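Local coordinates for mevalonate kinase, putative (Leishmania major, PDB 2HFS), which probably catalyses the ATP-dependent phosphorylation of (R)-mevalonate to (R)-5-phosphomevalonate, an early step of isoprenoid and sterol biosynthesis, at residues G14-Y19 against S123-E128; F25-V30 against G280-G285; H32-I37 against N225-V230. All coordinates share one frame; numbering follows the deposited sequence.

Contacts 2 and 3 form one neighbourhood, with centres about 10 Å apart, whereas contact 1 lies on the other side of the chain's centre, its centre about 29 Å from that of contact 2 and about 33 Å from that of contact 3. All three begin on one run of chain: 14-19 leads into strand 17-25, the connection after that strand holds 25-30, and 32-37 runs into the antiparallel partner strand 36-52. Their partners come in the order 123-128, 225-230, 280-285, so contact 3 is nested within contact 2 and contact 1 crosses both. The hairpin thus meets helix 114-130 at one end and, at the other, helix 216-239 and the C-terminal sheet, consistent with a link between the N-terminal and C-terminal parts of the GHMP kinase fold.

Contact 1. Residues G14-Y19 against S123-E128; sequences GKNIGY and SRALSE
Polar contacts centre on Glu128, whose carboxylate receives both a side-chain amide and a backbone N-H from the 14-19 segment. Asn16 ND2 donates to Glu128 OE1 at 3.0 Å with an N-H...O angle of 165°, meeting the oxygen nearly along its C-O bond, and OE1 lies close to the Asn16 amide plane. The Asn16 and Glu128 side chains cross at about a right angle, their amide and carboxylate planes 56° apart. Gly14 N reaches the same oxygen, Glu128 OE1, at 3.1 Å through its syn lone pair; a second, weak bond from Gly14 goes to OE2. With Glu128 CG anti to the backbone N (chi1 -178°) and the chain extended beyond it, the carboxylate is carried out from the helix to Gly14 and Asn16. Its OE2 is also held by Lys9 in a salt bridge and by Thr13 N.

Van der Waals contact is made by the Asn16 amide, with CG 3.5 Å from Ala125 CA. Asn16 OD1 lies 3.3 Å from Arg124 O, but both are acceptors and do not bond.

A water links Arg124 NE and Ile17 O, 2.9 Å from each. That carbonyl sits in plane at the guanidinium edge, while Arg124 NH2 binds Asp136 and Thr163.

Helix 114-130, of the GHMP kinase N-terminal domain, thus packs on the segment leading into strand 17-25, and Ala125 touches Cys47 and Leu49 of its hairpin partner, strand 36-52.

Contact 2. Residues F25-V30 against G280-G285; sequences FGEHFV and GAKLSG
Glu27 and Gly285 bring their CA atoms to 5.3 Å, where a loop without regular structure meets strand 280-284 and the glycine after it, the two local chain directions differing by 51°. Glu27 and Lys282 reach toward each other tip to tip in a salt bridge, OE2 to NZ at 2.7 Å, with the amine on the syn side of OE2 and 28° out of the carboxylate plane. Glu27 OE1 turns its anti lone pair to Gly285 N at 2.8 Å in a nearly straight bond (168°), so the carboxylate spans a side-chain amine and a backbone amide; a weak bond from Lys282 NZ to OE1 adds to the grip. The sequences involved, FGEH and KLSG, belong to two signature motifs of GHMP kinases, the first in the N-terminal part and the third in the C-terminal part. Lys282 is extended at chi2, then bent at chi3 and chi4, which sets NZ 3.0 Å from Leu283 O as well as by Glu27; NZ also bonds to Leu24 O. Nearer the backbone, Glu27 CB lies 3.2 Å from Gly285 O, and CG is as close, while Leu283 CD1 packs 3.9 Å from Glu27 CG. Gly285 O lies oblique to the His28 ring, whose NE2 bonds instead to Thr286 O.

Contact 3. Residues H32-I37 against N225-V230; sequences HGAEAI and NYTHIV
Tyr226 presents one edge of its ring to Ala34, whose CB sits near the ring plane, 3.5 Å from CD1 and equally near CE1. Tyr226 CG, anti to the backbone N (chi1 178°), is set on the side of the 32-37 segment, and the ring continues from there. Farther along the same edge, Glu35 O lies in the ring plane, 3.1 Å from Tyr226 CE1. The phenol hydroxyl is modelled as donating to Glu35 O, with OH 2.8 Å from that oxygen; since the same OH stands implausibly close to Gly26 CA, the exact bond geometry is doubtful.

One turn on, Val230 packs against the backbone and side chain of Glu35: Val230 CG2 is 3.6 Å from Glu35 O and 4.2 Å from Glu35 CB. The same methyl, Val230 CG2, makes an apolar contact with Ile37 CD1 at 4.2 Å, the two side chains crossing obliquely. The carboxylate of Glu35 belongs to a different set of contacts: OE1 forms a salt bridge with Arg234, one turn farther along the helix.

The Phe29 ring meets that of Tyr226 with the planes nearly parallel, at about 5°, and Ile37 pairs with Phe25 through backbone bonds. A helix here packs against an antiparallel hairpin, strands 17-25 and 36-52, joining it to the C-terminal helices, consistent with the two-domain GHMP kinase fold.

Contact 1. Residues G14-Y19 against S123-E128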
ATOM      1  N   GLY A  14      -2.265 -15.233 -18.523  1.00  9.99           N
ATOM      2  CA  GLY A  14      -3.103 -15.046 -17.336  1.00  9.20           C
ATOM      3  C   GLY A  14      -3.190 -13.576 -16.984  1.00 10.55           C
ATOM      4  O   GLY A  14      -2.708 -12.729 -17.753  1.00 10.25           O
ATOM      5  N   LYS A  15      -3.774 -13.276 -15.821  1.00 10.08           N
ATOM      6  CA  LYS A  15      -3.851 -11.909 -15.320  1.00 12.38           C
ATOM      7  C   LYS A  15      -3.044 -11.771 -14.011  1.00 11.49           C
ATOM      8  O   LYS A  15      -3.577 -11.921 -12.896  1.00 12.58           O
ATOM      9  CB  LYS A  15      -5.305 -11.466 -15.153  1.00 13.65           C
ATOM     10  CG  LYS A  15      -5.459  -9.983 -14.835  1.00 15.55           C
ATOM     11  CD  LYS A  15      -6.841  -9.458 -15.213  1.00 20.70           C
ATOM     12  CE  LYS A  15      -6.958  -7.981 -14.892  1.00 21.50           C
ATOM     13  NZ  LYS A  15      -6.223  -7.171 -15.898  1.00 23.56           N
ATOM     14  N   ASN A  16      -1.749 -11.507 -14.175  1.00 10.54           N
ATOM     15  CA  ASN A  16      -0.800 -11.480 -13.068  1.00  7.73           C
ATOM     16  C   ASN A  16      -0.700 -10.093 -12.491  1.00  8.25           C
ATOM     17  O   ASN A  16      -0.102  -9.214 -13.091  1.00  9.03           O
ATOM     18  CB  ASN A  16       0.561 -11.969 -13.530  1.00  8.07           C
ATOM     19  CG  ASN A  16       0.504 -13.384 -14.018  1.00  8.55           C
ATOM     20  OD1 ASN A  16       0.227 -14.312 -13.244  1.00 11.44           O
ATOM     21  ND2 ASN A  16       0.706 -13.560 -15.304  1.00 10.69           N
ATOM     22  N   ILE A  17      -1.299  -9.918 -11.319  1.00  8.40           N
ATOM     23  CA  ILE A  17      -1.421  -8.592 -10.746  1.00  8.73           C
ATOM     24  C   ILE A  17      -0.927  -8.534  -9.300  1.00  8.73           C
ATOM     25  O   ILE A  17      -0.830  -9.569  -8.622  1.00  7.95           O
ATOM     26  CB  ILE A  17      -2.903  -8.131 -10.807  1.00  9.12           C
ATOM     27  CG1 ILE A  17      -3.746  -8.896  -9.779  1.00  9.50           C
ATOM     28  CG2 ILE A  17      -3.475  -8.263 -12.246  1.00  9.55           C
ATOM     29  CD1 ILE A  17      -5.214  -8.521  -9.758  1.00 12.54           C
ATOM     30  N   GLY A  18      -0.695  -7.312  -8.830  1.00  8.09           N
ATOM     31  CA  GLY A  18      -0.442  -7.023  -7.401  1.00  9.70           C
ATOM     32  C   GLY A  18      -1.312  -5.845  -7.002  1.00  9.09           C
ATOM     33  O   GLY A  18      -1.354  -4.846  -7.720  1.00  7.93           O
ATOM     34  N   TYR A  19      -2.041  -5.968  -5.889  1.00  7.02           N
ATOM     35  CA  TYR A  19      -2.923  -4.882  -5.450  1.00  7.02           C
ATOM     36  C   TYR A  19      -2.166  -3.724  -4.810  1.00  7.52           C
ATOM     37  O   TYR A  19      -1.093  -3.931  -4.225  1.00  9.06           O
ATOM     38  CB  TYR A  19      -3.976  -5.409  -4.488  1.00  8.50           C
ATOM     39  CG  TYR A  19      -4.737  -6.610  -4.996  1.00 10.35           C
ATOM     40  CD1 TYR A  19      -5.719  -6.482  -5.979  1.00 13.18           C
ATOM     41  CD2 TYR A  19      -4.460  -7.894  -4.505  1.00 11.88           C
ATOM     42  CE1 TYR A  19      -6.430  -7.595  -6.438  1.00 13.50           C
ATOM     43  CE2 TYR A  19      -5.173  -9.013  -4.964  1.00 11.98           C
ATOM     44  CZ  TYR A  19      -6.159  -8.837  -5.925  1.00 14.10           C
ATOM     45  OH  TYR A  19      -6.859  -9.924  -6.414  1.00 19.45           O
ATOM     46  N   SER A 123       6.430 -11.553  -9.716  1.00  8.83           N
ATOM     47  CA  SER A 123       6.539 -12.895  -9.156  1.00  9.45           C
ATOM     48  C   SER A 123       5.471 -13.825  -9.705  1.00  8.70           C
ATOM     49  O   SER A 123       5.756 -14.971 -10.040  1.00 10.17           O
ATOM     50  CB  SER A 123       6.464 -12.834  -7.636  1.00  8.69           C
ATOM     51  OG  SER A 123       7.603 -12.141  -7.130  1.00  8.14           O
ATOM     52  N   ARG A 124       4.238 -13.330  -9.773  1.00  9.26           N
ATOM     53  CA  ARG A 124       3.127 -14.084 -10.339  1.00  9.36           C
ATOM     54  C   ARG A 124       3.346 -14.411 -11.819  1.00 10.08           C
ATOM     55  O   ARG A 124       3.146 -15.549 -12.229  1.00  8.60           O
ATOM     56  CB  ARG A 124       1.800 -13.334 -10.131  1.00  8.06           C
ATOM     57  CG  ARG A 124       1.300 -13.340  -8.666  1.00  8.11           C
ATOM     58  CD  ARG A 124      -0.183 -12.975  -8.514  1.00 11.19           C
ATOM     59  NE  ARG A 124      -0.623 -12.922  -7.118  1.00  9.93           N
ATOM     60  CZ  ARG A 124      -0.845 -13.984  -6.350  1.00 11.67           C
ATOM     61  NH1 ARG A 124      -0.659 -15.224  -6.817  1.00 11.70           N
ATOM     62  NH2 ARG A 124      -1.239 -13.808  -5.100  1.00  9.58           N
ATOM     63  N   ALA A 125       3.762 -13.419 -12.608  1.00  9.35           N
ATOM     64  CA  ALA A 125       4.026 -13.643 -14.045  1.00  9.68           C
ATOM     65  C   ALA A 125       5.161 -14.628 -14.284  1.00  8.19           C
ATOM     66  O   ALA A 125       5.075 -15.446 -15.197  1.00  8.58           O
ATOM     67  CB  ALA A 125       4.307 -12.333 -14.752  1.00  8.63           C
ATOM     68  N   LEU A 126       6.221 -14.531 -13.482  1.00  7.85           N
ATOM     69  CA  LEU A 126       7.322 -15.489 -13.541  1.00  9.36           C
ATOM     70  C   LEU A 126       6.805 -16.885 -13.210  1.00  9.36           C
ATOM     71  O   LEU A 126       7.147 -17.869 -13.903  1.00  7.38           O
ATOM     72  CB  LEU A 126       8.466 -15.086 -12.594  1.00  9.60           C
ATOM     73  CG  LEU A 126       9.261 -13.829 -12.983  1.00 13.02           C
ATOM     74  CD1 LEU A 126      10.164 -13.375 -11.810  1.00 13.20           C
ATOM     75  CD2 LEU A 126      10.108 -14.082 -14.240  1.00 13.41           C
ATOM     76  N   SER A 127       5.981 -16.980 -12.160  1.00  8.91           N
ATOM     77  CA  SER A 127       5.396 -18.264 -11.812  1.00  9.76           C
ATOM     78  C   SER A 127       4.662 -18.830 -13.018  1.00 10.86           C
ATOM     79  O   SER A 127       4.811 -20.014 -13.342  1.00 11.00           O
ATOM     80  CB  SER A 127       4.434 -18.138 -10.625  1.00 10.48           C
ATOM     81  OG  SER A 127       3.907 -19.415 -10.281  1.00 13.02           O
ATOM     82  N   GLU A 128       3.887 -17.987 -13.699  1.00 10.86           N
ATOM     83  CA  GLU A 128       3.207 -18.464 -14.896  1.00 10.96           C
ATOM     84  C   GLU A 128       4.198 -18.962 -15.941  1.00 10.11           C
ATOM     85  O   GLU A 128       4.109 -20.102 -16.388  1.00 12.51           O
ATOM     86  CB  GLU A 128       2.289 -17.422 -15.528  1.00 10.96           C
ATOM     87  CG  GLU A 128       1.575 -17.999 -16.744  1.00 10.17           C
ATOM     88  CD  GLU A 128       0.526 -17.112 -17.372  1.00 13.11           C
ATOM     89  OE1 GLU A 128       0.145 -16.096 -16.775  1.00 10.03           O
ATOM     90  OE2 GLU A 128       0.070 -17.457 -18.487  1.00  9.19           O
TER
HETATM   91  O   HOH W   1      -1.875 -10.475  -6.121  1.00 11.01           O

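Contact 2. Residues F25-V30 against G280-G285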
ATOM      1  N   PHE A  25      -5.787   2.011   9.609  1.00 11.91           N
ATOM      2  CA  PHE A  25      -5.446   2.305  11.006  1.00 10.76           C
ATOM      3  C   PHE A  25      -4.054   1.871  11.391  1.00 11.19           C
ATOM      4  O   PHE A  25      -3.608   0.801  11.005  1.00 10.90           O
ATOM      5  CB  PHE A  25      -6.413   1.604  11.962  1.00 11.65           C
ATOM      6  CG  PHE A  25      -7.822   2.143  11.906  1.00 10.14           C
ATOM      7  CD1 PHE A  25      -8.227   3.145  12.793  1.00 10.20           C
ATOM      8  CD2 PHE A  25      -8.731   1.658  10.980  1.00 10.48           C
ATOM      9  CE1 PHE A  25      -9.499   3.653  12.751  1.00 10.55           C
ATOM     10  CE2 PHE A  25     -10.035   2.167  10.937  1.00 11.32           C
ATOM     11  CZ  PHE A  25     -10.416   3.173  11.822  1.00 14.06           C
ATOM     12  N   GLY A  26      -3.361   2.725  12.137  1.00 11.64           N
ATOM     13  CA  GLY A  26      -2.274   2.282  12.988  1.00  9.30           C
ATOM     14  C   GLY A  26      -0.851   2.406  12.468  1.00 10.86           C
ATOM     15  O   GLY A  26       0.049   1.808  13.018  1.00 11.87           O
ATOM     16  N   GLU A  27      -0.650   3.193  11.416  1.00 12.02           N
ATOM     17  CA  GLU A  27       0.699   3.619  11.044  1.00 11.01           C
ATOM     18  C   GLU A  27       1.426   4.209  12.260  1.00 12.42           C
ATOM     19  O   GLU A  27       0.825   4.926  13.083  1.00 10.19           O
ATOM     20  CB  GLU A  27       0.688   4.663   9.937  1.00 11.04           C
ATOM     21  CG  GLU A  27      -0.230   5.843  10.190  1.00  8.61           C
ATOM     22  CD  GLU A  27      -1.641   5.561   9.690  1.00 10.96           C
ATOM     23  OE1 GLU A  27      -1.835   5.538   8.447  1.00 10.62           O
ATOM     24  OE2 GLU A  27      -2.544   5.319  10.525  1.00 10.80           O
ATOM     25  N   HIS A  28       2.718   3.922  12.354  1.00 10.41           N
ATOM     26  CA  HIS A  28       3.554   4.382  13.477  1.00 11.04           C
ATOM     27  C   HIS A  28       3.351   3.669  14.811  1.00 11.56           C
ATOM     28  O   HIS A  28       4.324   3.230  15.438  1.00 13.93           O
ATOM     29  CB  HIS A  28       3.495   5.914  13.619  1.00 11.89           C
ATOM     30  CG  HIS A  28       4.138   6.622  12.475  1.00 11.21           C
ATOM     31  ND1 HIS A  28       5.506   6.677  12.319  1.00 14.75           N
ATOM     32  CD2 HIS A  28       3.608   7.253  11.402  1.00 12.07           C
ATOM     33  CE1 HIS A  28       5.794   7.325  11.205  1.00 15.60           C
ATOM     34  NE2 HIS A  28       4.659   7.670  10.618  1.00 13.69           N
ATOM     35  N   PHE A  29       2.103   3.528  15.248  1.00 11.67           N
ATOM     36  CA  PHE A  29       1.825   2.846  16.522  1.00 11.73           C
ATOM     37  C   PHE A  29       2.097   1.343  16.454  1.00 13.20           C
ATOM     38  O   PHE A  29       2.456   0.702  17.464  1.00 12.45           O
ATOM     39  CB  PHE A  29       0.392   3.122  16.963  1.00 13.51           C
ATOM     40  CG  PHE A  29       0.145   4.571  17.301  1.00 11.87           C
ATOM     41  CD1 PHE A  29      -0.606   5.382  16.457  1.00 13.76           C
ATOM     42  CD2 PHE A  29       0.695   5.133  18.455  1.00  9.40           C
ATOM     43  CE1 PHE A  29      -0.822   6.731  16.766  1.00 10.06           C
ATOM     44  CE2 PHE A  29       0.464   6.481  18.784  1.00 10.70           C
ATOM     45  CZ  PHE A  29      -0.289   7.281  17.922  1.00  9.61           C
ATOM     46  N   VAL A  30       1.945   0.796  15.253  1.00 12.25           N
ATOM     47  CA  VAL A  30       2.268  -0.599  14.969  1.00 12.88           C
ATOM     48  C   VAL A  30       3.741  -0.951  15.269  1.00 12.46           C
ATOM     49  O   VAL A  30       4.047  -2.071  15.702  1.00 13.82           O
ATOM     50  CB  VAL A  30       1.906  -0.941  13.499  1.00 11.46           C
ATOM     51  CG1 VAL A  30       2.784  -0.135  12.507  1.00 12.09           C
ATOM     52  CG2 VAL A  30       2.003  -2.430  13.241  1.00 14.60           C
ATOM     53  N   GLY A 280     -14.960   9.537   7.337  1.00 10.36           N
ATOM     54  CA  GLY A 280     -13.718   9.764   8.080  1.00 10.04           C
ATOM     55  C   GLY A 280     -12.609  10.077   7.097  1.00 10.68           C
ATOM     56  O   GLY A 280     -12.722   9.741   5.925  1.00 11.79           O
ATOM     57  N   ALA A 281     -11.523  10.682   7.580  1.00  9.97           N
ATOM     58  CA  ALA A 281     -10.397  11.006   6.711  1.00 10.53           C
ATOM     59  C   ALA A 281      -9.156  11.196   7.564  1.00 10.69           C
ATOM     60  O   ALA A 281      -9.223  11.750   8.665  1.00 11.83           O
ATOM     61  CB  ALA A 281     -10.683  12.265   5.921  1.00  8.10           C
ATOM     62  N   LYS A 282      -8.018  10.749   7.051  1.00 10.19           N
ATOM     63  CA  LYS A 282      -6.803  10.779   7.852  1.00  9.19           C
ATOM     64  C   LYS A 282      -5.618  10.585   6.943  1.00  7.09           C
ATOM     65  O   LYS A 282      -5.748  10.045   5.841  1.00  8.57           O
ATOM     66  CB  LYS A 282      -6.821   9.667   8.919  1.00  8.34           C
ATOM     67  CG  LYS A 282      -6.993   8.239   8.338  1.00  9.57           C
ATOM     68  CD  LYS A 282      -7.003   7.169   9.437  1.00 10.69           C
ATOM     69  CE  LYS A 282      -5.607   6.891  10.036  1.00 12.25           C
ATOM     70  NZ  LYS A 282      -4.739   6.132   9.084  1.00 13.59           N
ATOM     71  N   LEU A 283      -4.453  10.969   7.429  1.00  8.09           N
ATOM     72  CA  LEU A 283      -3.218  10.624   6.740  1.00  6.74           C
ATOM     73  C   LEU A 283      -3.098   9.105   6.701  1.00  8.16           C
ATOM     74  O   LEU A 283      -3.633   8.418   7.562  1.00  8.71           O
ATOM     75  CB  LEU A 283      -1.998  11.217   7.433  1.00  8.74           C
ATOM     76  CG  LEU A 283      -1.549  10.796   8.829  1.00  6.38           C
ATOM     77  CD1 LEU A 283      -0.685   9.494   8.911  1.00  7.93           C
ATOM     78  CD2 LEU A 283      -0.733  11.998   9.363  1.00  8.50           C
ATOM     79  N   SER A 284      -2.391   8.590   5.705  1.00  8.53           N
ATOM     80  CA  SER A 284      -2.219   7.141   5.571  1.00  9.23           C
ATOM     81  C   SER A 284      -0.751   6.836   5.361  1.00  9.63           C
ATOM     82  O   SER A 284      -0.181   7.237   4.351  1.00 10.37           O
ATOM     83  CB  SER A 284      -3.026   6.605   4.387  1.00  8.32           C
ATOM     84  OG  SER A 284      -2.797   5.214   4.225  1.00 11.29           O
ATOM     85  N   GLY A 285      -0.145   6.131   6.310  1.00 10.12           N
ATOM     86  CA  GLY A 285       1.236   5.692   6.148  1.00 10.80           C
ATOM     87  C   GLY A 285       2.194   6.580   6.903  1.00 12.07           C
ATOM     88  O   GLY A 285       1.933   6.956   8.041  1.00 13.46           O
TER

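Contact 3. Residues H32-I37 against N225-V230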
ATOM      1  N   HIS A  32       5.297  -0.017  17.666  1.00 16.13           N
ATOM      2  CA  HIS A  32       5.388  -0.156  19.118  1.00 15.91           C
ATOM      3  C   HIS A  32       4.451  -1.219  19.677  1.00 17.36           C
ATOM      4  O   HIS A  32       4.218  -1.288  20.896  1.00 17.36           O
ATOM      5  CB  HIS A  32       5.192   1.216  19.774  1.00 16.76           C
ATOM      6  CG  HIS A  32       6.216   2.211  19.336  1.00 14.90           C
ATOM      7  ND1 HIS A  32       7.332   2.504  20.086  1.00 17.50           N
ATOM      8  CD2 HIS A  32       6.338   2.913  18.183  1.00 13.17           C
ATOM      9  CE1 HIS A  32       8.076   3.385  19.437  1.00 15.46           C
ATOM     10  NE2 HIS A  32       7.508   3.630  18.271  1.00 11.37           N
ATOM     11  N   GLY A  33       3.914  -2.040  18.775  1.00 18.00           N
ATOM     12  CA  GLY A  33       3.218  -3.261  19.157  1.00 17.20           C
ATOM     13  C   GLY A  33       1.717  -3.213  19.006  1.00 17.96           C
ATOM     14  O   GLY A  33       1.034  -4.161  19.375  1.00 19.46           O
ATOM     15  N   ALA A  34       1.205  -2.110  18.464  1.00 17.58           N
ATOM     16  CA  ALA A  34      -0.239  -1.935  18.310  1.00 17.30           C
ATOM     17  C   ALA A  34      -0.707  -2.685  17.075  1.00 16.92           C
ATOM     18  O   ALA A  34       0.077  -2.945  16.173  1.00 18.55           O
ATOM     19  CB  ALA A  34      -0.583  -0.447  18.211  1.00 17.26           C
ATOM     20  N   GLU A  35      -1.977  -3.056  17.039  1.00 16.81           N
ATOM     21  CA  GLU A  35      -2.535  -3.700  15.848  1.00 15.89           C
ATOM     22  C   GLU A  35      -2.794  -2.627  14.788  1.00 14.16           C
ATOM     23  O   GLU A  35      -3.139  -1.492  15.124  1.00 13.59           O
ATOM     24  CB  GLU A  35      -3.838  -4.424  16.177  1.00 15.37           C
ATOM     25  CG  GLU A  35      -3.770  -5.434  17.327  1.00 15.70           C
ATOM     26  CD  GLU A  35      -5.052  -6.238  17.488  1.00 18.12           C
ATOM     27  OE1 GLU A  35      -6.086  -5.907  16.867  1.00 23.54           O
ATOM     28  OE2 GLU A  35      -5.036  -7.223  18.242  1.00 22.65           O
ATOM     29  N   ALA A  36      -2.616  -2.989  13.518  1.00 13.65           N
ATOM     30  CA  ALA A  36      -2.882  -2.089  12.394  1.00 12.69           C
ATOM     31  C   ALA A  36      -3.864  -2.729  11.408  1.00 12.57           C
ATOM     32  O   ALA A  36      -3.963  -3.950  11.318  1.00 14.70           O
ATOM     33  CB  ALA A  36      -1.571  -1.696  11.689  1.00 12.47           C
ATOM     34  N   ILE A  37      -4.623  -1.902  10.704  1.00 12.10           N
ATOM     35  CA  ILE A  37      -5.524  -2.388   9.685  1.00 13.18           C
ATOM     36  C   ILE A  37      -5.034  -1.809   8.367  1.00 12.51           C
ATOM     37  O   ILE A  37      -4.974  -0.585   8.183  1.00 10.33           O
ATOM     38  CB  ILE A  37      -7.017  -2.029   9.989  1.00 11.14           C
ATOM     39  CG1 ILE A  37      -7.458  -2.584  11.363  1.00 15.20           C
ATOM     40  CG2 ILE A  37      -7.943  -2.542   8.859  1.00 15.17           C
ATOM     41  CD1 ILE A  37      -8.896  -2.155  11.842  1.00 12.39           C
ATOM     42  N   ASN A 225      -4.367   5.152  23.932  1.00 13.25           N
ATOM     43  CA  ASN A 225      -5.440   5.843  23.233  1.00 13.89           C
ATOM     44  C   ASN A 225      -5.639   5.205  21.869  1.00 13.93           C
ATOM     45  O   ASN A 225      -6.774   4.998  21.439  1.00 12.93           O
ATOM     46  CB  ASN A 225      -5.119   7.343  23.092  1.00 14.16           C
ATOM     47  CG  ASN A 225      -5.299   8.115  24.417  1.00 14.74           C
ATOM     48  OD1 ASN A 225      -5.750   7.556  25.422  1.00 19.67           O
ATOM     49  ND2 ASN A 225      -4.946   9.399  24.414  1.00 19.62           N
ATOM     50  N   TYR A 226      -4.528   4.878  21.210  1.00 12.25           N
ATOM     51  CA  TYR A 226      -4.599   4.162  19.932  1.00 13.72           C
ATOM     52  C   TYR A 226      -5.229   2.769  20.010  1.00 12.98           C
ATOM     53  O   TYR A 226      -6.103   2.426  19.198  1.00 13.81           O
ATOM     54  CB  TYR A 226      -3.261   4.105  19.176  1.00 13.10           C
ATOM     55  CG  TYR A 226      -3.473   3.296  17.921  1.00 12.74           C
ATOM     56  CD1 TYR A 226      -3.037   1.959  17.840  1.00 11.89           C
ATOM     57  CD2 TYR A 226      -4.236   3.818  16.857  1.00 15.31           C
ATOM     58  CE1 TYR A 226      -3.292   1.184  16.701  1.00  8.38           C
ATOM     59  CE2 TYR A 226      -4.507   3.049  15.718  1.00 10.20           C
ATOM     60  CZ  TYR A 226      -4.040   1.735  15.649  1.00 10.33           C
ATOM     61  OH  TYR A 226      -4.317   0.992  14.528  1.00  9.85           O
ATOM     62  N   THR A 227      -4.775   1.961  20.965  1.00 13.93           N
ATOM     63  CA  THR A 227      -5.252   0.582  21.109  1.00 13.34           C
ATOM     64  C   THR A 227      -6.770   0.519  21.300  1.00 15.24           C
ATOM     65  O   THR A 227      -7.415  -0.367  20.760  1.00 15.89           O
ATOM     66  CB  THR A 227      -4.511  -0.184  22.228  1.00 15.06           C
ATOM     67  OG1 THR A 227      -4.673   0.501  23.482  1.00 17.39           O
ATOM     68  CG2 THR A 227      -3.008  -0.193  21.965  1.00 10.56           C
ATOM     69  N   HIS A 228      -7.339   1.481  22.037  1.00 14.92           N
ATOM     70  CA  HIS A 228      -8.794   1.578  22.148  1.00 18.48           C
ATOM     71  C   HIS A 228      -9.474   1.840  20.793  1.00 17.60           C
ATOM     72  O   HIS A 228     -10.488   1.201  20.476  1.00 19.22           O
ATOM     73  CB  HIS A 228      -9.226   2.611  23.204  1.00 19.36           C
ATOM     74  CG  HIS A 228     -10.706   2.633  23.450  1.00 24.61           C
ATOM     75  ND1 HIS A 228     -11.449   1.482  23.630  1.00 29.08           N
ATOM     76  CD2 HIS A 228     -11.580   3.663  23.550  1.00 28.29           C
ATOM     77  CE1 HIS A 228     -12.717   1.803  23.824  1.00 28.38           C
ATOM     78  NE2 HIS A 228     -12.824   3.119  23.775  1.00 27.88           N
ATOM     79  N   ILE A 229      -8.913   2.739  19.987  1.00 15.57           N
ATOM     80  CA  ILE A 229      -9.498   3.046  18.675  1.00 16.77           C
ATOM     81  C   ILE A 229      -9.498   1.827  17.748  1.00 16.77           C
ATOM     82  O   ILE A 229     -10.517   1.535  17.120  1.00 16.52           O
ATOM     83  CB  ILE A 229      -8.804   4.270  18.008  1.00 15.82           C
ATOM     84  CG1 ILE A 229      -9.125   5.555  18.785  1.00 17.90           C
ATOM     85  CG2 ILE A 229      -9.255   4.439  16.548  1.00 17.58           C
ATOM     86  CD1 ILE A 229      -8.230   6.701  18.442  1.00 15.86           C
ATOM     87  N   VAL A 230      -8.375   1.110  17.677  1.00 15.70           N
ATOM     88  CA  VAL A 230      -8.276  -0.032  16.766  1.00 15.88           C
ATOM     89  C   VAL A 230      -9.206  -1.174  17.200  1.00 16.40           C
ATOM     90  O   VAL A 230      -9.835  -1.812  16.369  1.00 17.06           O
ATOM     91  CB  VAL A 230      -6.801  -0.479  16.510  1.00 16.42           C
ATOM     92  CG1 VAL A 230      -6.145  -1.036  17.779  1.00 14.03           C
ATOM     93  CG2 VAL A 230      -6.736  -1.452  15.366  1.00 15.40           C
TER